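Local coordinates for protein Alpha/beta fold hydrolase (Pseudomonas aeruginosa, PDB 6I8W) that is a membrane phospholipase A that degrades membrane phospholipids and acts as a bacterial virulence factor, at residues Pro63-Ile68 / Tyr89-Leu94; Ala73-Trp78 / Phe99-Lys104; Leu159-Gly164 / Leu252-Arg257. All coordinates share one frame; numbering follows the deposited sequence.

Contact 1 (Pro63-Ile68 / Tyr89-Leu94); sequences PTLLLI and YHVVAL. With CO2 (carbon dioxide), chain H.
Thr64 to Leu67 pair in parallel with His90 to Ala93, two adjacent inner strands of the alpha/beta hydrolase sheet and the two strands of a beta-alpha-beta unit with helix 79-82 between them in sequence. The strands run 18° apart. His90 N bonds to Pro63 O and Leu65 N to His90 O, then Val92 N to Leu65 O (2.8 Å) and Leu67 N to Val92 O. The ladder frays at its C-terminal end. Leu94 N stays 3.6 Å from Leu67 O and has no partner, while a water donates to both Leu67 O and Leu94 O.

Thr64 and His90 point the same way on one face. His90 has CG anti to the backbone N (chi1 174°), which lays the ring alongside Thr64. OG1 of Thr64 and ND1 of His90 share a hydrogen bond of 2.8 Å, at the ring edge and in its plane. NE2 of His90 is held by Glu56, so both ring nitrogens are engaged. Farther along this face, Leu66 CD1 rests on Val92 CG1 at 3.7 Å. On the opposite face Leu67 CD1 touches Val91 CG1 at 3.8 Å. Leu65 lies over a face of the Tyr89 ring, its CD2 4.3 Å from the centroid, a CH-pi contact. The Tyr89 hydroxyl donates to O2 of a carbon dioxide at 2.9 Å and also bonds Gln301.

Strand 131-136 flanks strand 64-68 on its other edge. Helix 112-125 covers Leu66, Ile68 and Val92, and helix 293-308 covers Leu65 and Tyr89.

Contact 2 (Ala73-Trp78 / Phe99-Lys104); sequences ADKDNW and FGDSSK. With MYR (myristic acid), chain C.
Ala73 and Gly100 meet through one water, which donates to Ala73 O and accepts from Gly100 N, each at 2.8 Å. Beside it, Phe99 CB packs on Ala73 O at 3.7 Å. Asp74 CB lies against Gly100 CA at 3.9 Å, with no side chain on the glycine to keep the backbones apart. The third link is ionic. Lys75 NZ reaches Asp101 OD2 at 3.5 Å, a loose salt bridge, and the two side chains cross at about a right angle. The stronger partner of Lys75 is Asp95, whose OD2 also accepts from Asp101 N. Asp95 therefore bridges the two segments. Glu42 OE2 lies near Asp101 OD2, so the cluster is rich in acid and should favour the charged lysine.

Both segments are loops at the C-terminal ends of parallel strands, the rim where alpha/beta hydrolases carry their active sites. Residues 99 to 102 form a type II' turn with Gly100 at its second position, where positive phi (55°) suits glycine. Lys104 folds back on this turn, NZ bonding Gly100 O at 2.6 Å and also Ser102 O. Across from it, Asp74 makes an Asx turn. Its CG sits between backbone N and carbonyl carbon (chi1 58°), which lets OD1 accept from Asp76 N at 2.9 Å and open the 3-10 segment 75-78.

Farther out, Asp76 forms salt bridges to Arg31 and Arg35 of helix 3-38. Ser102 OG is bonded to the backbone of Ala53 in strand 50-57. Helix 208-234 lies against Phe99 and Lys104. A myristic acid passes the other flank of segment 73-78, its C3 3.2 Å from Asn77 OD1.

Contact 3 (Leu159-Gly164 / Leu252-Arg257); sequences LIDNAG and LLWGDR
Leu159 pairs with Leu252 at the start of this contact, where the ends of two parallel neighbouring strands meet in the alpha/beta hydrolase sheet. Their side chains lie side by side, CD1 of Leu159 3.9 Å from CD2 of Leu252. Leu159 O receives Leu253 N at 3.0 Å in an almost straight bond. Ile160 faces the other side of the sheet, and its CG2 touches CD2 of Leu253 at 4.0 Å.

At Asp161 the chain leaves the strand. Its N still bonds Leu253 O at 2.9 Å, but its backbone takes up the left-handed helical region. CA then stands 3.4 Å from the centroid of the six-membered ring of Trp254, almost straight over the face, a CH-pi contact. The carboxylate bends over the indole, its plane 30° from the ring. OD2 takes the N-H of Gly255 on its syn lone pair at 3.1 Å, which fixes the carboxylate there.

In Asn162, CG sits between the backbone N and the carbonyl carbon (chi1 62°), which brings OD1 to the edge of the same ring. OD1 comes 3.2 Å from Trp254 CZ3, with the amide turned 78° to the ring, while ND2 bonds Ala163 O. Leu261 O accepts from Trp254 NE1, and Met269 of helix 265-269 packs on the indole.

The polar groups are buried and unevenly served. Asn162 OD1 has no hydrogen-bond partner and faces the edge of the Trp254 ring. Asp161 touches His286, and its OD2 lies near OD2 of Asp258, two acidic groups side by side. Ser137, His286 and Asp258 are arranged like a Ser-His-Asp triad, so Asp161 probably sits in its second shell.

In the fold
From the N terminus, the chain passes helix 3-38 and the first two strands before contact 1 opens at 63-68. Contact 2 opens at 73-78, contact 1 closes at 89-94, and contact 2 closes at 99-104. The two therefore cross, each closing a 20-residue loop. They touch directly: Trp78 packs on Leu67 and Ile68, and Lys75 on Ala93 and Leu94. Contact 1 pairs strands; contact 2 joins the loops that leave them. Contact 3 follows in series. It closes an 87-residue excursion that includes helices 172-177, 191-199 and 208-234. It lies farther along the sheet of contact 1, without touching that contact, and meets contact 2 where Trp78 packs on Ile160.

Contact 1 (Pro63-Ile68 / Tyr89-Leu94)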
loop_
_atom_site.group_PDB
_atom_site.type_symbol
_atom_site.label_atom_id
_atom_site.label_comp_id
_atom_site.label_asym_id
_atom_site.label_seq_id
_atom_site.Cartn_x
_atom_site.Cartn_y
_atom_site.Cartn_z
ATOM N N PRO A 63 -9.025 -1.658 19.383
ATOM C CA PRO A 63 -7.725 -2.171 18.939
ATOM C C PRO A 63 -7.268 -1.476 17.664
ATOM O O PRO A 63 -8.094 -1.096 16.824
ATOM C CB PRO A 63 -7.992 -3.662 18.689
ATOM C CG PRO A 63 -9.206 -3.978 19.523
ATOM C CD PRO A 63 -10.035 -2.729 19.488
ATOM N N THR A 64 -5.961 -1.285 17.542
ATOM C CA THR A 64 -5.389 -0.607 16.385
ATOM C C THR A 64 -5.112 -1.577 15.256
ATOM O O THR A 64 -4.553 -2.665 15.474
ATOM C CB THR A 64 -4.072 0.123 16.750
ATOM O OG1 THR A 64 -4.361 1.189 17.660
ATOM C CG2 THR A 64 -3.404 0.715 15.495
ATOM N N LEU A 65 -5.556 -1.201 14.059
ATOM C CA LEU A 65 -5.162 -1.860 12.823
ATOM C C LEU A 65 -4.230 -0.929 12.071
ATOM O O LEU A 65 -4.625 0.180 11.722
ATOM C CB LEU A 65 -6.362 -2.186 11.917
ATOM C CG LEU A 65 -7.603 -2.869 12.493
ATOM C CD1 LEU A 65 -8.666 -3.015 11.394
ATOM C CD2 LEU A 65 -7.230 -4.227 13.043
ATOM N N LEU A 66 -3.019 -1.383 11.793
ATOM C CA LEU A 66 -2.070 -0.566 11.039
ATOM C C LEU A 66 -1.905 -1.147 9.640
ATOM O O LEU A 66 -1.485 -2.301 9.473
ATOM C CB LEU A 66 -0.716 -0.501 11.768
ATOM C CG LEU A 66 0.417 0.214 11.034
ATOM C CD1 LEU A 66 0.032 1.650 10.715
ATOM C CD2 LEU A 66 1.685 0.186 11.898
ATOM N N LEU A 67 -2.215 -0.336 8.635
ATOM C CA LEU A 67 -2.280 -0.791 7.250
ATOM C C LEU A 67 -1.105 -0.245 6.457
ATOM O O LEU A 67 -0.842 0.963 6.482
ATOM C CB LEU A 67 -3.608 -0.350 6.599
ATOM C CG LEU A 67 -4.896 -0.597 7.397
ATOM C CD1 LEU A 67 -6.126 -0.079 6.629
ATOM C CD2 LEU A 67 -5.062 -2.083 7.708
ATOM N N ILE A 68 -0.417 -1.120 5.727
ATOM C CA ILE A 68 0.819 -0.719 5.045
ATOM C C ILE A 68 0.723 -0.992 3.542
ATOM O O ILE A 68 0.644 -2.144 3.109
ATOM C CB ILE A 68 2.046 -1.470 5.617
ATOM C CG1 ILE A 68 2.051 -1.414 7.154
ATOM C CG2 ILE A 68 3.354 -0.915 5.026
ATOM C CD1 ILE A 68 3.175 -2.246 7.784
ATOM N N TYR A 89 -12.680 -0.468 15.001
ATOM C CA TYR A 89 -11.226 -0.423 15.180
ATOM C C TYR A 89 -10.675 0.973 15.080
ATOM O O TYR A 89 -11.288 1.856 14.483
ATOM C CB TYR A 89 -10.513 -1.326 14.147
ATOM C CG TYR A 89 -10.883 -2.775 14.310
ATOM C CD1 TYR A 89 -10.262 -3.559 15.277
ATOM C CD2 TYR A 89 -11.872 -3.356 13.522
ATOM C CE1 TYR A 89 -10.620 -4.888 15.462
ATOM C CE2 TYR A 89 -12.236 -4.694 13.694
ATOM C CZ TYR A 89 -11.600 -5.452 14.662
ATOM O OH TYR A 89 -11.942 -6.776 14.842
ATOM N N HIS A 90 -9.507 1.156 15.691
ATOM C CA HIS A 90 -8.705 2.342 15.509
ATOM C C HIS A 90 -7.820 2.083 14.305
ATOM O O HIS A 90 -6.854 1.333 14.395
ATOM C CB HIS A 90 -7.889 2.628 16.771
ATOM C CG HIS A 90 -6.916 3.757 16.632
ATOM N ND1 HIS A 90 -5.583 3.631 16.967
ATOM C CD2 HIS A 90 -7.082 5.037 16.219
ATOM C CE1 HIS A 90 -4.970 4.786 16.770
ATOM N NE2 HIS A 90 -5.857 5.655 16.314
ATOM N N VAL A 91 -8.162 2.675 13.169
ATOM C CA VAL A 91 -7.474 2.344 11.929
ATOM C C VAL A 91 -6.413 3.391 11.610
ATOM O O VAL A 91 -6.674 4.601 11.677
ATOM C CB VAL A 91 -8.455 2.222 10.757
ATOM C CG1 VAL A 91 -7.695 1.937 9.451
ATOM C CG2 VAL A 91 -9.535 1.131 11.059
ATOM N N VAL A 92 -5.206 2.918 11.305
ATOM C CA VAL A 92 -4.104 3.807 10.919
ATOM C C VAL A 92 -3.499 3.311 9.603
ATOM O O VAL A 92 -3.189 2.121 9.451
ATOM C CB VAL A 92 -3.026 3.884 12.016
ATOM C CG1 VAL A 92 -1.830 4.787 11.581
ATOM C CG2 VAL A 92 -3.626 4.371 13.328
ATOM N N ALA A 93 -3.357 4.214 8.638
ATOM C CA ALA A 93 -2.692 3.874 7.384
ATOM C C ALA A 93 -1.614 4.923 7.091
ATOM O O ALA A 93 -1.938 6.096 6.903
ATOM C CB ALA A 93 -3.711 3.799 6.241
ATOM N N LEU A 94 -0.339 4.525 7.087
ATOM C CA LEU A 94 0.744 5.491 6.843
ATOM C C LEU A 94 1.232 5.482 5.390
ATOM O O LEU A 94 1.061 4.491 4.661
ATOM C CB LEU A 94 1.956 5.235 7.776
ATOM C CG LEU A 94 2.974 4.154 7.370
ATOM C CD1 LEU A 94 4.216 4.182 8.287
ATOM C CD2 LEU A 94 2.339 2.756 7.371
HETATM C C CO2 H . -10.243 -8.717 17.277
HETATM O O1 CO2 H . -9.402 -9.464 17.207
HETATM O O2 CO2 H . -11.078 -7.973 17.327
HETATM O O HOH W 1 -0.559 2.384 4.106
#

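Contact 2 (Ala73-Trp78 / Phe99-Lys104)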
loop_
_atom_site.group_PDB
_atom_site.type_symbol
_atom_site.label_atom_id
_atom_site.label_comp_id
_atom_site.label_asym_id
_atom_site.label_seq_id
_atom_site.Cartn_x
_atom_site.Cartn_y
_atom_site.Cartn_z
ATOM N N ALA A 73 2.619 2.810 -4.179
ATOM C CA ALA A 73 1.282 3.160 -3.692
ATOM C C ALA A 73 1.345 4.148 -2.522
ATOM O O ALA A 73 2.386 4.742 -2.251
ATOM C CB ALA A 73 0.502 1.862 -3.267
ATOM N N ASP A 74 0.227 4.322 -1.823
ATOM C CA ASP A 74 0.189 5.207 -0.662
ATOM C C ASP A 74 -0.999 4.844 0.227
ATOM O O ASP A 74 -1.729 3.890 -0.053
ATOM C CB ASP A 74 0.129 6.694 -1.071
ATOM C CG ASP A 74 -1.084 7.035 -1.951
ATOM O OD1 ASP A 74 -2.198 6.547 -1.691
ATOM O OD2 ASP A 74 -0.925 7.825 -2.894
ATOM N N LYS A 75 -1.186 5.616 1.290
ATOM C CA LYS A 75 -2.202 5.309 2.294
ATOM C C LYS A 75 -3.619 5.353 1.719
ATOM O O LYS A 75 -4.531 4.715 2.261
ATOM C CB LYS A 75 -2.076 6.273 3.482
ATOM C CG LYS A 75 -2.279 7.736 3.136
ATOM C CD LYS A 75 -1.719 8.630 4.244
ATOM C CE LYS A 75 -1.938 10.104 3.952
ATOM N NZ LYS A 75 -1.310 10.524 2.670
ATOM N N ASP A 76 -3.826 6.097 0.633
ATOM C CA ASP A 76 -5.182 6.163 0.049
ATOM C C ASP A 76 -5.601 4.854 -0.642
ATOM O O ASP A 76 -6.771 4.697 -0.986
ATOM C CB ASP A 76 -5.299 7.320 -0.949
ATOM C CG ASP A 76 -5.362 8.682 -0.266
ATOM O OD1 ASP A 76 -6.026 8.806 0.783
ATOM O OD2 ASP A 76 -4.771 9.644 -0.790
ATOM N N ASN A 77 -4.672 3.911 -0.838
ATOM C CA ASN A 77 -5.044 2.556 -1.283
ATOM C C ASN A 77 -6.059 1.875 -0.355
ATOM O O ASN A 77 -6.774 0.963 -0.766
ATOM C CB ASN A 77 -3.819 1.645 -1.368
ATOM C CG ASN A 77 -3.202 1.581 -2.757
ATOM O OD1 ASN A 77 -2.655 0.547 -3.138
ATOM N ND2 ASN A 77 -3.293 2.664 -3.517
ATOM N N TRP A 78 -6.093 2.309 0.898
ATOM C CA TRP A 78 -6.853 1.613 1.936
ATOM C C TRP A 78 -8.237 2.167 2.251
ATOM O O TRP A 78 -8.917 1.607 3.109
ATOM C CB TRP A 78 -6.041 1.609 3.243
ATOM C CG TRP A 78 -4.730 0.859 3.134
ATOM C CD1 TRP A 78 -3.461 1.391 3.027
ATOM C CD2 TRP A 78 -4.577 -0.562 3.124
ATOM N NE1 TRP A 78 -2.529 0.360 2.945
ATOM C CE2 TRP A 78 -3.199 -0.841 3.008
ATOM C CE3 TRP A 78 -5.484 -1.634 3.223
ATOM C CZ2 TRP A 78 -2.706 -2.149 2.990
ATOM C CZ3 TRP A 78 -4.998 -2.913 3.189
ATOM C CH2 TRP A 78 -3.619 -3.168 3.079
ATOM N N PHE A 99 7.429 7.377 -0.231
ATOM C CA PHE A 99 6.141 7.315 -0.947
ATOM C C PHE A 99 5.107 8.316 -0.434
ATOM O O PHE A 99 5.273 8.897 0.637
ATOM C CB PHE A 99 5.563 5.880 -0.859
ATOM C CG PHE A 99 6.498 4.835 -1.396
ATOM C CD1 PHE A 99 6.596 4.610 -2.768
ATOM C CD2 PHE A 99 7.331 4.124 -0.537
ATOM C CE1 PHE A 99 7.494 3.673 -3.276
ATOM C CE2 PHE A 99 8.232 3.181 -1.035
ATOM C CZ PHE A 99 8.312 2.956 -2.408
ATOM N N GLY A 100 4.043 8.517 -1.213
ATOM C CA GLY A 100 2.928 9.361 -0.795
ATOM C C GLY A 100 3.358 10.757 -0.391
ATOM O O GLY A 100 4.125 11.401 -1.095
ATOM N N ASP A 101 2.894 11.223 0.766
ATOM C CA ASP A 101 3.249 12.567 1.215
ATOM C C ASP A 101 4.320 12.543 2.298
ATOM O O ASP A 101 4.549 13.550 2.947
ATOM C CB ASP A 101 2.011 13.306 1.743
ATOM C CG ASP A 101 0.964 13.560 0.661
ATOM O OD1 ASP A 101 1.334 13.917 -0.474
ATOM O OD2 ASP A 101 -0.236 13.392 0.949
ATOM N N SER A 102 4.956 11.390 2.508
ATOM C CA SER A 102 6.011 11.283 3.517
ATOM C C SER A 102 7.358 11.759 2.964
ATOM O O SER A 102 7.512 11.904 1.758
ATOM C CB SER A 102 6.119 9.839 4.024
ATOM O OG SER A 102 4.995 9.494 4.826
ATOM N N SER A 103 8.334 11.996 3.846
ATOM C CA SER A 103 9.675 12.404 3.413
ATOM C C SER A 103 10.289 11.374 2.478
ATOM O O SER A 103 10.066 10.178 2.640
ATOM C CB SER A 103 10.624 12.616 4.613
ATOM O OG SER A 103 10.198 13.687 5.433
ATOM N N LYS A 104 11.078 11.853 1.524
ATOM C CA LYS A 104 11.778 11.005 0.558
ATOM C C LYS A 104 13.267 11.372 0.449
ATOM O O LYS A 104 13.723 11.808 -0.608
ATOM C CB LYS A 104 11.106 11.123 -0.816
ATOM C CG LYS A 104 9.588 10.823 -0.787
ATOM C CD LYS A 104 8.920 11.097 -2.133
ATOM C CE LYS A 104 7.407 10.827 -2.065
ATOM N NZ LYS A 104 6.726 11.763 -1.124
HETATM C C1 MYR C . 0.904 -1.916 -5.881
HETATM O O1 MYR C . 0.638 -2.202 -4.690
HETATM O O2 MYR C . 1.898 -2.389 -6.477
HETATM C C2 MYR C . -0.058 -1.037 -6.656
HETATM C C3 MYR C . -1.209 -0.594 -5.752
HETATM C C4 MYR C . -2.361 -0.000 -6.557
HETATM C C5 MYR C . -1.984 1.324 -7.203
HETATM C C6 MYR C . -3.228 1.985 -7.783
HETATM C C7 MYR C . -3.529 3.320 -7.109
HETATM C C8 MYR C . -5.028 3.483 -6.869
HETATM C C9 MYR C . -5.506 4.908 -7.141
HETATM C C10 MYR C . -5.851 5.623 -5.841
HETATM C C11 MYR C . -6.627 6.913 -6.086
HETATM C C12 MYR C . -6.610 7.790 -4.838
HETATM C C13 MYR C . -7.869 8.638 -4.754
HETATM C C14 MYR C . -8.371 8.687 -3.328
HETATM O O HOH W 2 3.445 6.982 -3.469
#

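Contact 3 (Leu159-Gly164 / Leu252-Arg257)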
loop_
_atom_site.group_PDB
_atom_site.type_symbol
_atom_site.label_atom_id
_atom_site.label_comp_id
_atom_site.label_asym_id
_atom_site.label_seq_id
_atom_site.Cartn_x
_atom_site.Cartn_y
_atom_site.Cartn_z
ATOM N N LEU A 159 -1.300 -10.727 5.477
ATOM C CA LEU A 159 -0.422 -10.572 4.334
ATOM C C LEU A 159 -1.303 -10.625 3.109
ATOM O O LEU A 159 -1.840 -11.669 2.768
ATOM C CB LEU A 159 0.653 -11.668 4.314
ATOM C CG LEU A 159 1.585 -11.637 5.525
ATOM C CD1 LEU A 159 2.579 -12.817 5.509
ATOM C CD2 LEU A 159 2.337 -10.297 5.556
ATOM N N ILE A 160 -1.483 -9.477 2.475
ATOM C CA ILE A 160 -2.379 -9.391 1.341
ATOM C C ILE A 160 -1.542 -9.331 0.069
ATOM O O ILE A 160 -1.026 -8.266 -0.281
ATOM C CB ILE A 160 -3.304 -8.154 1.474
ATOM C CG1 ILE A 160 -4.116 -8.271 2.783
ATOM C CG2 ILE A 160 -4.229 -8.017 0.244
ATOM C CD1 ILE A 160 -4.963 -7.046 3.122
ATOM N N ASP A 161 -1.396 -10.473 -0.601
ATOM C CA ASP A 161 -0.544 -10.545 -1.788
ATOM C C ASP A 161 0.838 -9.955 -1.490
ATOM O O ASP A 161 1.300 -9.064 -2.196
ATOM C CB ASP A 161 -1.194 -9.799 -2.968
ATOM C CG ASP A 161 -2.594 -10.318 -3.287
ATOM O OD1 ASP A 161 -3.495 -10.134 -2.434
ATOM O OD2 ASP A 161 -2.802 -10.899 -4.381
ATOM N N ASN A 162 1.483 -10.442 -0.439
ATOM C CA ASN A 162 2.769 -9.896 -0.004
ATOM C C ASN A 162 3.933 -10.338 -0.879
ATOM O O ASN A 162 3.910 -11.435 -1.421
ATOM C CB ASN A 162 3.060 -10.321 1.432
ATOM C CG ASN A 162 3.181 -11.825 1.570
ATOM O OD1 ASN A 162 2.190 -12.552 1.476
ATOM N ND2 ASN A 162 4.392 -12.302 1.807
ATOM N N ALA A 163 4.953 -9.493 -0.979
ATOM C CA ALA A 163 6.237 -9.895 -1.547
ATOM C C ALA A 163 7.046 -10.628 -0.485
ATOM O O ALA A 163 6.680 -10.612 0.689
ATOM C CB ALA A 163 7.007 -8.668 -2.077
ATOM N N GLY A 164 8.145 -11.265 -0.885
ATOM C CA GLY A 164 9.047 -11.855 0.088
ATOM C C GLY A 164 9.299 -13.355 0.016
ATOM O O GLY A 164 10.163 -13.865 0.730
ATOM N N LEU A 252 -3.191 -15.207 5.249
ATOM C CA LEU A 252 -2.656 -15.156 3.891
ATOM C C LEU A 252 -3.824 -14.924 2.953
ATOM O O LEU A 252 -4.671 -15.805 2.806
ATOM C CB LEU A 252 -1.927 -16.469 3.531
ATOM C CG LEU A 252 -0.880 -16.912 4.544
ATOM C CD1 LEU A 252 -0.229 -18.239 4.140
ATOM C CD2 LEU A 252 0.175 -15.799 4.714
ATOM N N LEU A 253 -3.898 -13.747 2.336
ATOM C CA LEU A 253 -5.028 -13.457 1.447
ATOM C C LEU A 253 -4.521 -13.069 0.062
ATOM O O LEU A 253 -3.643 -12.205 -0.059
ATOM C CB LEU A 253 -5.914 -12.342 2.033
ATOM C CG LEU A 253 -7.220 -12.004 1.293
ATOM C CD1 LEU A 253 -8.333 -11.530 2.242
ATOM C CD2 LEU A 253 -6.969 -10.942 0.193
ATOM N N TRP A 254 -5.089 -13.692 -0.975
ATOM C CA TRP A 254 -4.625 -13.486 -2.348
ATOM C C TRP A 254 -5.777 -13.255 -3.305
ATOM O O TRP A 254 -6.875 -13.767 -3.088
ATOM C CB TRP A 254 -3.818 -14.699 -2.841
ATOM C CG TRP A 254 -2.442 -14.337 -3.362
ATOM C CD1 TRP A 254 -2.080 -14.134 -4.669
ATOM C CD2 TRP A 254 -1.257 -14.137 -2.583
ATOM N NE1 TRP A 254 -0.741 -13.815 -4.744
ATOM C CE2 TRP A 254 -0.216 -13.807 -3.478
ATOM C CE3 TRP A 254 -0.976 -14.195 -1.214
ATOM C CZ2 TRP A 254 1.084 -13.543 -3.048
ATOM C CZ3 TRP A 254 0.317 -13.928 -0.787
ATOM C CH2 TRP A 254 1.330 -13.608 -1.702
ATOM N N GLY A 255 -5.524 -12.477 -4.355
ATOM C CA GLY A 255 -6.363 -12.504 -5.543
ATOM C C GLY A 255 -5.841 -13.629 -6.416
ATOM O O GLY A 255 -4.651 -13.662 -6.702
ATOM N N ASP A 256 -6.704 -14.551 -6.840
ATOM C CA ASP A 256 -6.224 -15.737 -7.546
ATOM C C ASP A 256 -5.491 -15.388 -8.847
ATOM O O ASP A 256 -4.558 -16.090 -9.237
ATOM C CB ASP A 256 -7.382 -16.713 -7.841
ATOM C CG ASP A 256 -8.462 -16.113 -8.753
ATOM O OD1 ASP A 256 -8.499 -14.877 -8.930
ATOM O OD2 ASP A 256 -9.307 -16.883 -9.272
ATOM N N ARG A 257 -5.863 -14.283 -9.487
ATOM C CA ARG A 257 -5.274 -13.941 -10.788
ATOM C C ARG A 257 -4.228 -12.823 -10.689
ATOM O O ARG A 257 -3.949 -12.130 -11.674
ATOM C CB ARG A 257 -6.378 -13.549 -11.767
ATOM C CG ARG A 257 -7.387 -14.685 -12.019
ATOM C CD ARG A 257 -8.417 -14.306 -13.070
ATOM N NE ARG A 257 -7.817 -14.128 -14.392
ATOM C CZ ARG A 257 -8.483 -13.688 -15.455
ATOM N NH1 ARG A 257 -9.771 -13.379 -15.346
ATOM N NH2 ARG A 257 -7.870 -13.558 -16.624
#